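Local coordinates for LbaCas13a H328A (C2c2) (Lachnospiraceae bacterium NK4A179, PDB 5WLH), which binds CRISPR guide RNA and its precursor and, like other Cas13a nucleases, probably cleaves RNA once the guide has paired with its target, at residues K184-S189 with R194-L199. Numbering follows the deposited sequence.
Sequences KYLKKS and RVKRGL
Leu186 meets Lys196 and Leu199 where the chain turns from helix 175-185 into helix 193-206, a helix-loop-helix link in this largely helical protein. At Leu186 the backbone turns extended, ending the helix at Tyr185. With CG anti to the backbone N (chi1 -179°) the side chain extends toward the second helix, and chi2 (58°) divides the methyls between two partners. CD1 of Leu186 reaches CD2 of Leu199 at 3.6 Å, and these two leucines approach tip to tip. CD2 of Leu186 packs 3.5 Å from CG of Lys196. Here the two side chains cross at a slant, and the methyl touches the aliphatic root of the lysine, well short of its ammonium group. The Lys196 side chain also touches Asn365 of helix 357-388. Lys196 and Leu199 lie three residues apart, about one helical turn; Leu199 points at Leu186, while Lys196 passes beside it. The helix is held here by backbone hydrogen bonds, such as Leu199 N to Val195 O at 2.9 Å. No hydrogen bond joins the two segments; the contact is apolar and small, with 144 Å² buried. CA of Leu186 and CA of Lys196 stay 8.3 Å apart, a gap spanned by side chains alone. Helix 218-230 continues the apolar cluster, with Phe222 against both Val195 and Leu199. Arg194 forms salt bridges with Asp215 and Asp221, and Arg197 with Asp213 and Glu193. The bound RNA comes within about 4 Å of the contact at the nearest atoms. This is a short link between consecutive helices: the first residue past one helix packs on the next, and a 3-10 turn follows at 188-189.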
loop_
_atom_site.group_PDB
_atom_site.type_symbol
_atom_site.label_atom_id
_atom_site.label_comp_id
_atom_site.label_asym_id
_atom_site.label_seq_id
_atom_site.Cartn_x
_atom_site.Cartn_y
_atom_site.Cartn_z
ATOM N N LYS A 184 -12.064 -4.674 -31.742
ATOM C CA LYS A 184 -10.660 -4.420 -31.443
ATOM C C LYS A 184 -10.294 -2.941 -31.511
ATOM O O LYS A 184 -9.471 -2.475 -30.716
ATOM C CB LYS A 184 -9.763 -5.210 -32.398
ATOM C CG LYS A 184 -8.286 -5.119 -32.060
ATOM C CD LYS A 184 -7.440 -5.957 -33.001
ATOM C CE LYS A 184 -7.966 -7.378 -33.095
ATOM N NZ LYS A 184 -6.880 -8.362 -33.373
ATOM N N TYR A 185 -10.886 -2.184 -32.438
ATOM C CA TYR A 185 -10.426 -0.830 -32.707
ATOM C C TYR A 185 -11.447 0.264 -32.438
ATOM O O TYR A 185 -11.075 1.440 -32.469
ATOM C CB TYR A 185 -9.953 -0.711 -34.163
ATOM C CG TYR A 185 -8.785 -1.615 -34.486
ATOM C CD1 TYR A 185 -7.551 -1.430 -33.875
ATOM C CD2 TYR A 185 -8.917 -2.661 -35.393
ATOM C CE1 TYR A 185 -6.478 -2.257 -34.162
ATOM C CE2 TYR A 185 -7.849 -3.492 -35.687
ATOM C CZ TYR A 185 -6.632 -3.286 -35.069
ATOM O OH TYR A 185 -5.567 -4.109 -35.359
ATOM N N LEU A 186 -12.707 -0.063 -32.172
ATOM C CA LEU A 186 -13.701 0.995 -32.033
ATOM C C LEU A 186 -13.394 1.890 -30.840
ATOM O O LEU A 186 -13.129 1.404 -29.734
ATOM C CB LEU A 186 -15.102 0.409 -31.890
ATOM C CG LEU A 186 -16.198 1.463 -31.770
ATOM C CD1 LEU A 186 -16.192 2.400 -32.973
ATOM C CD2 LEU A 186 -17.539 0.775 -31.604
ATOM N N LYS A 187 -13.463 3.205 -31.070
ATOM C CA LYS A 187 -13.289 4.190 -30.010
ATOM C C LYS A 187 -14.173 3.870 -28.810
ATOM O O LYS A 187 -15.346 3.519 -28.955
ATOM C CB LYS A 187 -13.615 5.589 -30.543
ATOM C CG LYS A 187 -12.563 6.621 -30.234
ATOM C CD LYS A 187 -12.915 7.966 -30.823
ATOM C CE LYS A 187 -13.674 8.819 -29.842
ATOM N NZ LYS A 187 -12.830 9.252 -28.702
ATOM N N LYS A 188 -13.598 4.018 -27.614
ATOM C CA LYS A 188 -14.267 3.592 -26.386
ATOM C C LYS A 188 -15.576 4.347 -26.169
ATOM O O LYS A 188 -16.570 3.761 -25.729
ATOM C CB LYS A 188 -13.329 3.784 -25.179
ATOM C CG LYS A 188 -12.015 2.935 -25.154
ATOM C CD LYS A 188 -10.977 3.290 -26.261
ATOM C CE LYS A 188 -10.803 4.805 -26.420
ATOM N NZ LYS A 188 -10.165 5.163 -27.706
ATOM N N SER A 189 -15.594 5.652 -26.466
ATOM C CA SER A 189 -16.800 6.452 -26.305
ATOM C C SER A 189 -17.918 6.008 -27.243
ATOM O O SER A 189 -19.078 6.373 -27.028
ATOM C CB SER A 189 -16.479 7.931 -26.542
ATOM O OG SER A 189 -15.818 8.093 -27.787
ATOM N N ARG A 194 -26.087 0.203 -29.171
ATOM C CA ARG A 194 -26.807 0.718 -30.335
ATOM C C ARG A 194 -25.871 1.452 -31.288
ATOM O O ARG A 194 -26.098 1.455 -32.507
ATOM C CB ARG A 194 -27.948 1.635 -29.893
ATOM C CG ARG A 194 -29.129 0.890 -29.225
ATOM C CD ARG A 194 -30.317 1.823 -29.041
ATOM N NE ARG A 194 -30.934 2.145 -30.321
ATOM C CZ ARG A 194 -31.846 1.389 -30.928
ATOM N NH1 ARG A 194 -32.272 0.260 -30.366
ATOM N NH2 ARG A 194 -32.335 1.767 -32.098
ATOM N N VAL A 195 -24.817 2.068 -30.755
ATOM C CA VAL A 195 -23.857 2.759 -31.606
ATOM C C VAL A 195 -23.048 1.749 -32.395
ATOM O O VAL A 195 -22.821 1.917 -33.602
ATOM C CB VAL A 195 -22.943 3.673 -30.764
ATOM C CG1 VAL A 195 -21.901 4.334 -31.668
ATOM C CG2 VAL A 195 -23.756 4.720 -30.017
ATOM N N LYS A 196 -22.620 0.672 -31.730
ATOM C CA LYS A 196 -21.875 -0.381 -32.408
ATOM C C LYS A 196 -22.735 -1.053 -33.465
ATOM O O LYS A 196 -22.260 -1.361 -34.562
ATOM C CB LYS A 196 -21.384 -1.423 -31.401
ATOM C CG LYS A 196 -20.375 -0.902 -30.384
ATOM C CD LYS A 196 -20.117 -1.929 -29.276
ATOM C CE LYS A 196 -19.650 -3.258 -29.850
ATOM N NZ LYS A 196 -19.211 -4.195 -28.782
ATOM N N ARG A 197 -24.003 -1.294 -33.145
ATOM C CA ARG A 197 -24.895 -1.892 -34.132
ATOM C C ARG A 197 -25.122 -0.950 -35.306
ATOM O O ARG A 197 -25.199 -1.397 -36.455
ATOM C CB ARG A 197 -26.221 -2.273 -33.483
ATOM C CG ARG A 197 -26.107 -3.477 -32.557
ATOM C CD ARG A 197 -27.331 -3.586 -31.660
ATOM N NE ARG A 197 -28.517 -3.999 -32.407
ATOM C CZ ARG A 197 -29.766 -3.904 -31.955
ATOM N NH1 ARG A 197 -30.013 -3.410 -30.744
ATOM N NH2 ARG A 197 -30.771 -4.307 -32.714
ATOM N N GLY A 198 -25.238 0.353 -35.039
ATOM C CA GLY A 198 -25.345 1.311 -36.127
ATOM C C GLY A 198 -24.115 1.301 -37.014
ATOM O O GLY A 198 -24.214 1.343 -38.247
ATOM N N LEU A 199 -22.937 1.214 -36.399
ATOM C CA LEU A 199 -21.709 1.187 -37.183
ATOM C C LEU A 199 -21.616 -0.084 -38.011
ATOM O O LEU A 199 -21.254 -0.039 -39.193
ATOM C CB LEU A 199 -20.507 1.305 -36.250
ATOM C CG LEU A 199 -19.140 1.173 -36.904
ATOM C CD1 LEU A 199 -19.023 2.130 -38.095
ATOM C CD2 LEU A 199 -18.092 1.483 -35.849
#